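Local coordinates for ribokinase, putative (Burkholderia thailandensis, PDB 3B1N) that phosphorylates nucleosides as a kinase of the PfkB (ribokinase) family, with separate pockets for ADP and for a nucleoside such as mizoribine, at the interface of chains A and B. Numbering follows the deposited sequence. Chains: chain A/B, Ribokinase, putative.

Contact 1: the interface of chains A and B. Residues chain A 110-113, 192-193; chain B 31-34.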
loop_
_atom_site.group_PDB
_atom_site.type_symbol
_atom_site.label_atom_id
_atom_site.label_comp_id
_atom_site.label_asym_id
_atom_site.label_seq_id
_atom_site.Cartn_x
_atom_site.Cartn_y
_atom_site.Cartn_z
ATOM N N ASP A 110 -3.126 12.365 4.866
ATOM C CA ASP A 110 -4.525 12.747 4.659
ATOM C C ASP A 110 -5.450 11.557 4.983
ATOM O O ASP A 110 -6.680 11.613 4.717
ATOM C CB ASP A 110 -4.768 13.122 3.143
ATOM C CG ASP A 110 -4.289 14.469 2.781
ATOM O OD1 ASP A 110 -3.967 15.254 3.700
ATOM O OD2 ASP A 110 -4.246 14.828 1.560
ATOM N N ASN A 111 -4.941 10.468 5.543
ATOM C CA ASN A 111 -5.793 9.329 5.946
ATOM C C ASN A 111 -6.442 8.639 4.754
ATOM O O ASN A 111 -7.541 8.098 4.866
ATOM C CB ASN A 111 -6.878 9.743 6.964
ATOM C CG ASN A 111 -7.208 8.654 7.967
ATOM O OD1 ASN A 111 -6.622 7.561 7.949
ATOM N ND2 ASN A 111 -8.152 8.960 8.868
ATOM N N ASN A 112 -5.706 8.605 3.647
ATOM C CA ASN A 112 -6.088 7.809 2.451
ATOM C C ASN A 112 -5.730 6.353 2.615
ATOM O O ASN A 112 -4.791 5.865 1.934
ATOM C CB ASN A 112 -5.406 8.416 1.221
ATOM C CG ASN A 112 -5.998 9.764 0.866
ATOM O OD1 ASN A 112 -7.227 9.938 0.889
ATOM N ND2 ASN A 112 -5.155 10.725 0.493
ATOM N N GLN A 113 -6.457 5.619 3.465
ATOM C CA GLN A 113 -6.136 4.267 3.823
ATOM C C GLN A 113 -6.484 3.318 2.706
ATOM O O GLN A 113 -7.669 3.203 2.345
ATOM C CB GLN A 113 -6.852 3.742 5.107
ATOM C CG GLN A 113 -6.410 4.477 6.354
ATOM C CD GLN A 113 -7.113 3.995 7.596
ATOM O OE1 GLN A 113 -7.353 2.799 7.765
ATOM N NE2 GLN A 113 -7.445 4.923 8.482
ATOM N N ASN A 192 -16.934 8.877 7.240
ATOM C CA ASN A 192 -16.114 10.000 6.741
ATOM C C ASN A 192 -16.679 10.517 5.419
ATOM O O ASN A 192 -17.629 9.942 4.892
ATOM C CB ASN A 192 -14.590 9.675 6.697
ATOM C CG ASN A 192 -14.184 8.756 5.556
ATOM O OD1 ASN A 192 -14.888 8.586 4.558
ATOM N ND2 ASN A 192 -13.005 8.157 5.704
ATOM N N ASP A 193 -16.131 11.623 4.910
ATOM C CA ASP A 193 -16.756 12.251 3.727
ATOM C C ASP A 193 -16.734 11.383 2.453
ATOM O O ASP A 193 -17.698 11.411 1.703
ATOM C CB ASP A 193 -16.194 13.674 3.470
ATOM C CG ASP A 193 -14.669 13.749 3.254
ATOM O OD1 ASP A 193 -13.923 12.727 3.218
ATOM O OD2 ASP A 193 -14.282 14.944 3.063
ATOM N N HIS B 31 -10.740 13.095 1.956
ATOM C CA HIS B 31 -10.102 11.795 1.723
ATOM C C HIS B 31 -10.216 11.521 0.224
ATOM O O HIS B 31 -11.354 11.357 -0.284
ATOM C CB HIS B 31 -10.794 10.680 2.543
ATOM C CG HIS B 31 -10.861 10.957 4.011
ATOM N ND1 HIS B 31 -11.821 11.773 4.595
ATOM C CD2 HIS B 31 -10.051 10.541 5.016
ATOM C CE1 HIS B 31 -11.584 11.855 5.905
ATOM N NE2 HIS B 31 -10.498 11.132 6.177
ATOM N N LEU B 32 -9.076 11.517 -0.468
ATOM C CA LEU B 32 -9.011 11.205 -1.894
ATOM C C LEU B 32 -9.412 9.756 -2.214
ATOM O O LEU B 32 -10.060 9.496 -3.224
ATOM C CB LEU B 32 -7.524 11.396 -2.349
ATOM C CG LEU B 32 -7.302 11.187 -3.852
ATOM C CD1 LEU B 32 -7.949 12.337 -4.641
ATOM C CD2 LEU B 32 -5.776 11.016 -4.163
ATOM N N ILE B 33 -9.004 8.797 -1.401
ATOM C CA ILE B 33 -9.254 7.385 -1.670
ATOM C C ILE B 33 -9.240 6.604 -0.378
ATOM O O ILE B 33 -8.331 6.788 0.428
ATOM C CB ILE B 33 -8.225 6.797 -2.739
ATOM C CG1 ILE B 33 -8.543 5.329 -2.962
ATOM C CG2 ILE B 33 -6.749 7.032 -2.275
ATOM C CD1 ILE B 33 -7.857 4.737 -4.245
ATOM N N ASN B 34 -10.218 5.715 -0.198
ATOM C CA ASN B 34 -10.205 4.754 0.865
ATOM C C ASN B 34 -10.535 3.433 0.203
ATOM O O ASN B 34 -11.531 3.386 -0.567
ATOM C CB ASN B 34 -11.333 4.984 1.883
ATOM C CG ASN B 34 -11.086 6.115 2.872
ATOM O OD1 ASN B 34 -12.060 6.403 3.586
ATOM N ND2 ASN B 34 -9.897 6.751 2.933
#

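Contact 2: the interface of chains A and B. Residues chain A 104, 118; chain B 39-42.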
loop_
_atom_site.group_PDB
_atom_site.type_symbol
_atom_site.label_atom_id
_atom_site.label_comp_id
_atom_site.label_asym_id
_atom_site.label_seq_id
_atom_site.Cartn_x
_atom_site.Cartn_y
_atom_site.Cartn_z
ATOM N N MET A 104 -3.274 -4.787 6.739
ATOM C CA MET A 104 -2.068 -4.158 6.219
ATOM C C MET A 104 -2.484 -2.886 5.597
ATOM O O MET A 104 -3.147 -2.871 4.541
ATOM C CB MET A 104 -1.379 -5.023 5.154
ATOM C CG MET A 104 -1.557 -6.443 5.302
ATOM S SD MET A 104 -1.145 -7.177 6.871
ATOM C CE MET A 104 0.542 -6.617 6.763
ATOM N N HIS A 118 -6.854 -9.285 6.160
ATOM C CA HIS A 118 -6.815 -10.758 6.285
ATOM C C HIS A 118 -7.835 -11.014 7.399
ATOM O O HIS A 118 -7.523 -10.829 8.564
ATOM C CB HIS A 118 -5.469 -11.240 6.810
ATOM C CG HIS A 118 -4.293 -10.894 5.959
ATOM N ND1 HIS A 118 -3.756 -11.771 5.040
ATOM C CD2 HIS A 118 -3.485 -9.797 5.955
ATOM C CE1 HIS A 118 -2.697 -11.212 4.471
ATOM N NE2 HIS A 118 -2.516 -10.012 5.000
ATOM N N VAL B 39 -7.571 -10.054 1.325
ATOM C CA VAL B 39 -6.392 -10.723 0.782
ATOM C C VAL B 39 -6.193 -12.060 1.481
ATOM O O VAL B 39 -6.648 -12.244 2.631
ATOM C CB VAL B 39 -5.113 -9.865 0.867
ATOM C CG1 VAL B 39 -5.267 -8.605 0.001
ATOM C CG2 VAL B 39 -4.778 -9.474 2.307
ATOM N N PRO B 40 -5.534 -13.022 0.797
ATOM C CA PRO B 40 -5.209 -14.291 1.442
ATOM C C PRO B 40 -4.024 -14.202 2.371
ATOM O O PRO B 40 -3.417 -13.112 2.550
ATOM C CB PRO B 40 -4.871 -15.201 0.255
ATOM C CG PRO B 40 -4.407 -14.271 -0.818
ATOM C CD PRO B 40 -5.239 -13.011 -0.646
ATOM N N THR B 41 -3.656 -15.357 2.923
ATOM C CA THR B 41 -2.539 -15.473 3.834
ATOM C C THR B 41 -1.276 -14.826 3.206
ATOM O O THR B 41 -1.021 -15.026 2.007
ATOM C CB THR B 41 -2.289 -16.976 4.125
ATOM O OG1 THR B 41 -3.461 -17.561 4.751
ATOM C CG2 THR B 41 -1.111 -17.163 5.067
ATOM N N MET B 42 -0.571 -14.016 4.020
ATOM C CA MET B 42 0.697 -13.400 3.631
ATOM C C MET B 42 1.651 -14.465 3.115
ATOM O O MET B 42 1.859 -15.511 3.764
ATOM C CB MET B 42 1.343 -12.672 4.818
ATOM C CG MET B 42 1.225 -11.146 4.797
ATOM S SD MET B 42 2.693 -10.265 5.419
ATOM C CE MET B 42 3.173 -11.295 6.807
HETATM O O HOH W 1 -5.867 -13.744 4.961
#

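Contact 3: the interface of chains A and B. Residues chain A 26-27, 29-33; chain B 22, 112, 194.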
loop_
_atom_site.group_PDB
_atom_site.type_symbol
_atom_site.label_atom_id
_atom_site.label_comp_id
_atom_site.label_asym_id
_atom_site.label_seq_id
_atom_site.Cartn_x
_atom_site.Cartn_y
_atom_site.Cartn_z
ATOM N N LEU A 26 -0.483 11.497 -11.136
ATOM C CA LEU A 26 -0.275 12.155 -12.427
ATOM C C LEU A 26 -1.266 11.554 -13.410
ATOM O O LEU A 26 -0.946 10.571 -14.125
ATOM C CB LEU A 26 1.182 11.948 -12.902
ATOM C CG LEU A 26 2.287 12.633 -12.098
ATOM C CD1 LEU A 26 3.614 12.244 -12.743
ATOM C CD2 LEU A 26 2.116 14.160 -12.024
ATOM N N PRO A 27 -2.503 12.098 -13.433
ATOM C CA PRO A 27 -3.575 11.495 -14.242
ATOM C C PRO A 27 -3.284 11.490 -15.740
ATOM O O PRO A 27 -3.792 10.619 -16.430
ATOM C CB PRO A 27 -4.809 12.379 -13.942
ATOM C CG PRO A 27 -4.259 13.628 -13.287
ATOM C CD PRO A 27 -3.016 13.173 -12.556
ATOM N N GLN A 29 -0.404 10.662 -17.166
ATOM C CA GLN A 29 0.472 9.553 -17.549
ATOM C C GLN A 29 -0.320 8.239 -17.659
ATOM O O GLN A 29 -1.470 8.180 -17.218
ATOM C CB GLN A 29 1.599 9.399 -16.540
ATOM C CG GLN A 29 2.399 10.676 -16.290
ATOM C CD GLN A 29 3.041 11.201 -17.551
ATOM O OE1 GLN A 29 3.445 10.433 -18.450
ATOM N NE2 GLN A 29 3.120 12.502 -17.640
ATOM N N VAL A 30 0.269 7.189 -18.228
ATOM C CA VAL A 30 -0.383 5.875 -18.249
ATOM C C VAL A 30 -0.498 5.360 -16.828
ATOM O O VAL A 30 -1.571 4.952 -16.389
ATOM C CB VAL A 30 0.411 4.882 -19.141
ATOM C CG1 VAL A 30 -0.033 3.411 -18.949
ATOM C CG2 VAL A 30 0.306 5.343 -20.582
ATOM N N HIS A 31 0.615 5.377 -16.117
ATOM C CA HIS A 31 0.608 5.066 -14.723
ATOM C C HIS A 31 0.212 6.339 -13.920
ATOM O O HIS A 31 0.892 7.359 -13.998
ATOM C CB HIS A 31 1.991 4.536 -14.317
ATOM C CG HIS A 31 2.443 3.335 -15.103
ATOM N ND1 HIS A 31 3.072 3.438 -16.335
ATOM C CD2 HIS A 31 2.422 2.006 -14.815
ATOM C CE1 HIS A 31 3.415 2.232 -16.767
ATOM N NE2 HIS A 31 3.047 1.347 -15.849
ATOM N N LEU A 32 -0.882 6.235 -13.162
ATOM C CA LEU A 32 -1.395 7.268 -12.254
ATOM C C LEU A 32 -0.413 7.563 -11.116
ATOM O O LEU A 32 -0.183 8.748 -10.754
ATOM C CB LEU A 32 -2.751 6.825 -11.642
ATOM C CG LEU A 32 -3.383 7.864 -10.672
ATOM C CD1 LEU A 32 -3.835 9.079 -11.446
ATOM C CD2 LEU A 32 -4.516 7.285 -9.837
ATOM N N ILE A 33 0.149 6.492 -10.561
ATOM C CA ILE A 33 0.974 6.653 -9.373
ATOM C C ILE A 33 1.919 5.483 -9.215
ATOM O O ILE A 33 1.551 4.310 -9.379
ATOM C CB ILE A 33 0.135 6.930 -8.090
ATOM C CG1 ILE A 33 1.086 7.202 -6.911
ATOM C CG2 ILE A 33 -0.776 5.762 -7.775
ATOM C CD1 ILE A 33 0.457 7.786 -5.658
ATOM N N ARG B 22 -7.906 4.635 -10.353
ATOM C CA ARG B 22 -8.549 5.766 -10.966
ATOM C C ARG B 22 -10.069 5.781 -10.765
ATOM O O ARG B 22 -10.663 6.843 -10.854
ATOM C CB ARG B 22 -8.279 5.775 -12.480
ATOM C CG ARG B 22 -6.838 6.205 -12.782
ATOM C CD ARG B 22 -6.568 6.051 -14.314
ATOM N NE ARG B 22 -5.160 6.381 -14.647
ATOM C CZ ARG B 22 -4.743 7.559 -15.067
ATOM N NH1 ARG B 22 -5.594 8.567 -15.182
ATOM N NH2 ARG B 22 -3.444 7.706 -15.374
ATOM N N ASN B 112 -0.435 0.496 -11.446
ATOM C CA ASN B 112 -0.071 1.450 -10.385
ATOM C C ASN B 112 0.386 0.669 -9.187
ATOM O O ASN B 112 -0.175 -0.402 -8.917
ATOM C CB ASN B 112 -1.258 2.371 -10.037
ATOM C CG ASN B 112 -1.670 3.201 -11.222
ATOM O OD1 ASN B 112 -0.834 3.875 -11.819
ATOM N ND2 ASN B 112 -2.961 3.123 -11.624
ATOM N N TYR B 194 5.622 7.259 -15.987
ATOM C CA TYR B 194 5.446 8.039 -14.771
ATOM C C TYR B 194 6.826 8.501 -14.305
ATOM O O TYR B 194 7.051 9.688 -13.994
ATOM C CB TYR B 194 4.720 7.201 -13.702
ATOM C CG TYR B 194 4.561 7.879 -12.349
ATOM C CD1 TYR B 194 5.580 7.837 -11.426
ATOM C CD2 TYR B 194 3.390 8.558 -12.041
ATOM C CE1 TYR B 194 5.452 8.465 -10.162
ATOM C CE2 TYR B 194 3.251 9.169 -10.803
ATOM C CZ TYR B 194 4.259 9.114 -9.891
ATOM O OH TYR B 194 4.098 9.760 -8.678
HETATM O O HOH W 2 -3.457 4.169 -14.374
#

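Contact 4: the interface of chains A and B. Residues chain A 15, 35-39; chain B 114-117.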
loop_
_atom_site.group_PDB
_atom_site.type_symbol
_atom_site.label_atom_id
_atom_site.label_comp_id
_atom_site.label_asym_id
_atom_site.label_seq_id
_atom_site.Cartn_x
_atom_site.Cartn_y
_atom_site.Cartn_z
ATOM N N MET A 15 1.649 1.353 7.384
ATOM C CA MET A 15 2.735 1.960 6.677
ATOM C C MET A 15 2.279 3.361 6.286
ATOM O O MET A 15 1.527 3.565 5.299
ATOM C CB MET A 15 3.091 1.074 5.482
ATOM C CG MET A 15 3.617 -0.323 5.916
ATOM S SD MET A 15 3.186 -1.663 4.787
ATOM C CE MET A 15 1.424 -1.873 5.124
ATOM N N LEU A 35 4.877 4.977 -6.231
ATOM C CA LEU A 35 5.487 5.571 -5.131
ATOM C C LEU A 35 6.068 4.435 -4.315
ATOM O O LEU A 35 5.402 3.496 -3.996
ATOM C CB LEU A 35 4.417 6.349 -4.359
ATOM C CG LEU A 35 4.819 7.043 -3.092
ATOM C CD1 LEU A 35 5.968 8.037 -3.297
ATOM C CD2 LEU A 35 3.536 7.732 -2.602
ATOM N N SER A 36 7.325 4.579 -3.972
ATOM C CA SER A 36 7.947 3.714 -2.958
ATOM C C SER A 36 8.461 4.638 -1.884
ATOM O O SER A 36 9.126 5.626 -2.193
ATOM C CB SER A 36 9.123 2.980 -3.604
ATOM O OG SER A 36 9.583 1.993 -2.747
ATOM N N PHE A 37 8.147 4.342 -0.623
ATOM C CA PHE A 37 8.622 5.167 0.487
ATOM C C PHE A 37 9.228 4.286 1.548
ATOM O O PHE A 37 8.758 3.169 1.761
ATOM C CB PHE A 37 7.488 6.075 1.083
ATOM C CG PHE A 37 6.270 5.341 1.583
ATOM C CD1 PHE A 37 6.097 5.053 2.979
ATOM C CD2 PHE A 37 5.256 4.973 0.728
ATOM C CE1 PHE A 37 4.949 4.381 3.448
ATOM C CE2 PHE A 37 4.104 4.326 1.190
ATOM C CZ PHE A 37 3.940 4.030 2.558
ATOM N N LEU A 38 10.328 4.765 2.135
ATOM C CA LEU A 38 11.059 3.950 3.102
ATOM C C LEU A 38 10.318 4.037 4.438
ATOM O O LEU A 38 9.800 5.099 4.800
ATOM C CB LEU A 38 12.555 4.362 3.150
ATOM C CG LEU A 38 13.440 4.238 1.869
ATOM C CD1 LEU A 38 14.951 4.646 2.021
ATOM C CD2 LEU A 38 13.344 2.848 1.234
ATOM N N VAL A 39 10.171 2.905 5.135
ATOM C CA VAL A 39 9.466 2.815 6.438
ATOM C C VAL A 39 10.385 2.195 7.496
ATOM O O VAL A 39 11.313 1.492 7.145
ATOM C CB VAL A 39 8.190 1.922 6.409
ATOM C CG1 VAL A 39 7.059 2.595 5.593
ATOM C CG2 VAL A 39 8.502 0.533 5.846
ATOM N N ILE B 114 1.792 1.365 -4.979
ATOM C CA ILE B 114 2.266 2.175 -3.845
ATOM C C ILE B 114 2.964 1.182 -2.879
ATOM O O ILE B 114 2.329 0.176 -2.431
ATOM C CB ILE B 114 1.121 2.899 -3.108
ATOM C CG1 ILE B 114 0.426 3.856 -4.076
ATOM C CG2 ILE B 114 1.706 3.650 -1.845
ATOM C CD1 ILE B 114 -0.848 4.551 -3.458
ATOM N N THR B 115 4.255 1.408 -2.653
ATOM C CA THR B 115 5.094 0.429 -1.941
ATOM C C THR B 115 5.696 1.058 -0.683
ATOM O O THR B 115 6.283 2.138 -0.750
ATOM C CB THR B 115 6.216 -0.033 -2.867
ATOM O OG1 THR B 115 5.632 -0.752 -3.960
ATOM C CG2 THR B 115 7.238 -0.926 -2.127
ATOM N N ALA B 116 5.526 0.398 0.462
ATOM C CA ALA B 116 6.305 0.727 1.643
ATOM C C ALA B 116 7.485 -0.222 1.668
ATOM O O ALA B 116 7.291 -1.457 1.673
ATOM C CB ALA B 116 5.451 0.477 2.880
ATOM N N PHE B 117 8.670 0.356 1.729
ATOM C CA PHE B 117 9.885 -0.451 1.552
ATOM C C PHE B 117 10.719 -0.376 2.816
ATOM O O PHE B 117 11.080 0.723 3.240
ATOM C CB PHE B 117 10.646 0.051 0.305
ATOM C CG PHE B 117 11.654 -0.921 -0.207
ATOM C CD1 PHE B 117 11.273 -1.933 -1.105
ATOM C CD2 PHE B 117 12.982 -0.821 0.218
ATOM C CE1 PHE B 117 12.236 -2.825 -1.563
ATOM C CE2 PHE B 117 13.935 -1.744 -0.218
ATOM C CZ PHE B 117 13.547 -2.724 -1.128
#

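Contact 1: the interface of chains A and B
A:Asp193 OD1, a carboxylate oxygen at the start of helix 193-203, takes the N-H of B:His31 ND1 at 2.7 Å. The bond is nearly straight and leaves in the plane of the imidazole, but it reaches the carboxylate 37° out of its plane, and ring and carboxylate planes stand 90° apart. The backbone N of B:His31 adds only a weak, longer bond to the same oxygen. With ND1 as the donor, the ring's rotation is set, and the negative group might favour a charged imidazole. A second flat group steadies it: the amide of A:Asn192 stacks on one face, with ND2 3.7 Å above the B:His31 ring plane and over its centre. That same ND2 also donates, at 2.9 Å, to B:Asn34 OD1. The two amides meet tip to tip, and the donor comes in on a lone pair of the carbonyl. One amide therefore lies flat on the histidine while its N-H reaches on to the asparagine, a compact example of a polar group serving two partners. At the ring's edge, in plane, sits A:Asn111 O. A:Asn111 and A:Asn192 line the ADP pocket, and His31 can contact ADP, so the partner chain may add to its rim. At A:Asn112, CG anti to the carbonyl carbon (chi1 -70°) turns the amide toward the B:Leu32-B:Ile33 backbone, where OD1 accepts from B:Ile33 N at 3.1 Å, the donor standing above the carbonyl plane.

Contact 2: the interface of chains A and B
A:His118, the last residue of strand 114-118, pushes its imidazole against the B:Val39 to B:Met42 segment, which follows strand 34-38 of the partner. From CB the chain turns so that CG lies anti to the carbonyl carbon (chi1 -60°), and the ring then stands across the partner loop. CG is 3.9 Å from the methyl B:Val39 CG2, which rests over the ring's centre, 3.5 Å from the A:His118 centroid, in a CH-pi contact. CD2 belongs to the edge where A:Met104 CG of the ring's own chain lies in plane. On the other side ND1 shares a bond with water 1 at 2.9 Å, and the same water is 2.9 Å from B:Val39 O, so one residue of the partner supplies both a methyl for the face and a carbonyl for the bridge. CE1 meets B:Val39 CG2 at 3.5 Å. B:Pro40 O, displaced toward the valine face, is modelled 2.8 Å from A:His118 ND1 but equally near CE1, so its placement is doubtful. At the tip, NE2 has B:Met42 CG 3.9 Å away, the methionine chain crossing at about a right angle. B:Val39 thus packs on one face, while B:Met42 lies beyond the rim on the other side. The site packs the end of one chain's strand against the loop that leaves a strand of the other, which may help hold the two chains of the assembly together.

Contact 3: the interface of chains A and B
The loop running from A:Leu26 to A:Ile33, between the 3-10 helix 21-24 and strand 34-38, is met by B:Arg22 from its own 3-10 helix, B:Asn112 from a loop, and B:Tyr194 from the first turn of helix 193-203. The arginine is extended from CG to NE and delivers its guanidinium end-on. NH1 at 3.0 Å and NH2 at 3.1 Å both donate to A:Pro27 O, the former on a lone pair in the carbonyl plane, the latter from above it. A:Leu32 slides past in the opposite direction and lays CD1 4.0 Å above the plane of the B:Arg22 guanidinium. Behind this grip, NE meets water 2 at 2.8 Å; the water also bonds A:Val30 O and B:Asn112 ND2, joining the two polar side chains to the loop backbone. While ND2 faces the water, B:Asn112 OD1 accepts from A:Leu32 N at 2.7 Å in a markedly bent bond (115°) and from A:Ile33 N at 3.1 Å in a straighter one. Both donors come from the same face of the amide. B:Tyr194, with CG anti to its backbone N (chi1 176°), slots its ring between A:Leu26 and the A:Ile33 backbone. A:Leu26 crosses one face at about a right angle, CD1 lying 3.7 Å from CE2 near the rim, and A:Ile33 C lies over the opposite face. An arginine and an asparagine read backbone groups, while the tyrosine packs against carbon. These contacts hold the loop that carries A:His31, a residue able to contact ADP, and so may place it near a nucleotide site.

Contact 4: the interface of chains A and B
Backbone bonds beginning at A:Leu35 O and B:Thr115 N run strand 34-38 of chain A parallel to strand 113-118 of chain B, extending a sheet across the interface. B:Thr115 N donates to A:Leu35 O at 2.7 Å. A:Phe37 N answers to B:Thr115 O at 2.9 Å, and both bonds run nearly along the C=O axis. B:Phe117 N gives to A:Phe37 O at 2.8 Å. A:Val39 N, 3.0 Å from B:Phe117 O, stands above the carbonyl plane. Apolar packing fills one side of this ladder. A:Phe37 puts CG between its backbone N and carbonyl carbon, the crowded position (chi1 58°), which folds the ring back over the neighbouring strand. B:Ala116 CA lies 4.1 Å above the A:Phe37 ring plane and over its centre, while B:Ile114 CG2 meets the ring in plane at its edge. A:Phe37 CZ is 3.9 Å from the methyl B:Ala116 CB, which A:Met15 CB meets at 3.6 Å and A:Val39 CG1 also touches. Across the strands, A:Leu38 and B:Phe117 run side by side, with CD2 of each 3.8 Å apart. A:Ser36 OG comes near B:Phe117 CB, and both residues are among those that contact inosine or AMP. The continuous sheet therefore binds the chains together and probably brings a residue of one chain to the nucleoside site of the other.

Contacts 3 and 4 use residues 26 to 39 of chain A, and contacts 1 and 2 use residues 31 to 42 of the other copy, chain B. All distances here run between C-alpha centres. Contacts 1 and 3, about 18 Å apart, overlap at residues 31-33, pairing A:Asn112 with B:Ile33 and B:Asn112 with A:Ile33. Contact 4 carries on along strand 34-38 of chain A, about 17 Å from contact 3 and 18 Å from contact 2. Contact 2, where chain B leaves its own such strand, is about 26 Å from contact 3. Through two-fold repetition, loop, strand and strand end may act together and bring residues of one chain close to the ligand sites of the other.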